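Local coordinates for glycoside hydrolase family protein (Novosphingobium sp. PP1Y, PDB 6Q2F) that is an alpha-L-rhamnosidase, a glycoside hydrolase that probably cleaves terminal alpha-L-rhamnose from rhamnosylated substrates, at residues Thr139-Val144 / Tyr475-Tyr479. Residues are numbered along the deposited sequence.
Sequences TGGPWV and YLEHY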
# COMPACT_ATOMS: atom_id res chain seq x y z
N THR A 139 -14.55 5.98 -4.03
CA THR A 139 -15.95 6.05 -3.67
C THR A 139 -16.49 7.30 -4.33
O THR A 139 -16.53 8.34 -3.76
CB THR A 139 -16.22 6.07 -2.15
OG1 THR A 139 -15.30 6.91 -1.50
CG2 THR A 139 -16.11 4.72 -1.58
N GLY A 140 -16.89 7.14 -5.56
CA GLY A 140 -17.32 8.25 -6.39
C GLY A 140 -18.21 7.75 -7.51
O GLY A 140 -18.11 6.59 -7.95
N GLY A 141 -19.09 8.64 -7.96
CA GLY A 141 -19.98 8.35 -9.06
C GLY A 141 -20.91 9.53 -9.28
O GLY A 141 -20.97 10.46 -8.48
N PRO A 142 -21.65 9.52 -10.40
CA PRO A 142 -22.48 10.70 -10.72
C PRO A 142 -23.62 10.92 -9.75
O PRO A 142 -24.27 11.97 -9.84
CB PRO A 142 -23.01 10.40 -12.14
CG PRO A 142 -22.88 8.95 -12.30
CD PRO A 142 -21.70 8.50 -11.45
N TRP A 143 -23.91 10.00 -8.84
CA TRP A 143 -24.95 10.27 -7.86
C TRP A 143 -24.42 11.08 -6.68
O TRP A 143 -25.17 11.36 -5.73
CB TRP A 143 -25.58 8.95 -7.40
CG TRP A 143 -24.63 7.91 -6.90
CD1 TRP A 143 -24.30 7.68 -5.60
CD2 TRP A 143 -23.91 6.93 -7.68
NE1 TRP A 143 -23.43 6.63 -5.51
CE2 TRP A 143 -23.16 6.16 -6.77
CE3 TRP A 143 -23.82 6.65 -9.04
CZ2 TRP A 143 -22.32 5.12 -7.18
CZ3 TRP A 143 -22.99 5.62 -9.46
CH2 TRP A 143 -22.26 4.86 -8.53
N VAL A 144 -23.16 11.48 -6.72
CA VAL A 144 -22.60 12.38 -5.72
C VAL A 144 -22.92 13.81 -6.15
O VAL A 144 -22.37 14.31 -7.14
CB VAL A 144 -21.09 12.19 -5.57
CG1 VAL A 144 -20.53 13.15 -4.54
CG2 VAL A 144 -20.78 10.74 -5.17
N TYR A 475 -23.65 8.15 -0.48
CA TYR A 475 -22.96 7.57 -1.62
C TYR A 475 -23.06 6.05 -1.61
O TYR A 475 -23.48 5.44 -2.59
CB TYR A 475 -21.49 8.00 -1.65
CG TYR A 475 -20.73 7.12 -2.61
CD1 TYR A 475 -20.76 7.37 -3.98
CD2 TYR A 475 -20.04 5.99 -2.16
CE1 TYR A 475 -20.11 6.55 -4.85
CE2 TYR A 475 -19.40 5.15 -3.03
CZ TYR A 475 -19.42 5.44 -4.38
OH TYR A 475 -18.77 4.61 -5.25
N LEU A 476 -22.70 5.42 -0.49
CA LEU A 476 -22.55 3.97 -0.47
C LEU A 476 -23.89 3.25 -0.40
O LEU A 476 -24.05 2.18 -0.99
CB LEU A 476 -21.63 3.54 0.70
CG LEU A 476 -21.05 2.12 0.53
CD1 LEU A 476 -20.19 2.01 -0.74
CD2 LEU A 476 -20.27 1.60 1.75
N GLU A 477 -24.87 3.81 0.32
CA GLU A 477 -26.19 3.18 0.32
C GLU A 477 -26.77 3.16 -1.08
O GLU A 477 -27.34 2.15 -1.51
CB GLU A 477 -27.13 3.89 1.30
CG GLU A 477 -26.77 3.58 2.77
CD GLU A 477 -27.68 4.25 3.79
OE1 GLU A 477 -28.38 5.22 3.43
OE2 GLU A 477 -27.68 3.78 4.95
N HIS A 478 -26.61 4.26 -1.82
CA HIS A 478 -27.07 4.29 -3.20
C HIS A 478 -26.31 3.26 -4.04
O HIS A 478 -26.91 2.52 -4.82
CB HIS A 478 -26.89 5.68 -3.80
CG HIS A 478 -27.47 5.81 -5.17
ND1 HIS A 478 -26.74 5.54 -6.31
CD2 HIS A 478 -28.71 6.14 -5.58
CE1 HIS A 478 -27.51 5.71 -7.37
NE2 HIS A 478 -28.71 6.08 -6.95
N TYR A 479 -24.99 3.21 -3.87
CA TYR A 479 -24.18 2.31 -4.68
C TYR A 479 -24.58 0.86 -4.44
O TYR A 479 -24.78 0.09 -5.38
CB TYR A 479 -22.71 2.52 -4.35
CG TYR A 479 -21.77 1.61 -5.11
CD1 TYR A 479 -21.59 1.74 -6.47
CD2 TYR A 479 -21.03 0.64 -4.44
CE1 TYR A 479 -20.69 0.92 -7.16
CE2 TYR A 479 -20.13 -0.19 -5.12
CZ TYR A 479 -19.97 -0.04 -6.49
OH TYR A 479 -19.09 -0.85 -7.15
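An aromatic cluster of Trp143, Tyr475 and His478 joins helix 469-487 to the loop that follows strand 127-131, one of the eight parallel strands of the closed (beta/alpha)8 barrel. Within the loop, Thr139 lies against the Tyr475 ring, with CB 3.4 Å from CE2; its OG1 is hydrogen-bonded to Lys466 NZ and His565 NE2, and its side chain is about 14 Å from the bound sodium ion. Gly140 N comes within 3.2 Å of Tyr475 OH, a hydroxyl that is hydrogen-bonded to Ala132 O. From Gly141 the chain makes a type I beta turn, closed by Val144 N to Gly141 O at 3.0 Å, and Trp143 in this turn directs its CA-to-CB bond toward the helix. Its five-membered ring runs nearly parallel to the Tyr475 ring (12°), but centroids 4.9 Å apart with little overlap indicate a slid pair. Trp143 NE1 donates a hydrogen bond to Tyr475 O (3.2 Å, 146°), which also accepts the helical hydrogen bond from Tyr479 N. Over the His478 ring, Trp143 CB makes a CH-pi contact, 4.0 Å from the centroid and 24° off the normal, while CZ2 meets Tyr479 CD1 at 3.5 Å. Val144 CG2 packs on Tyr475 CD1 at 3.6 Å.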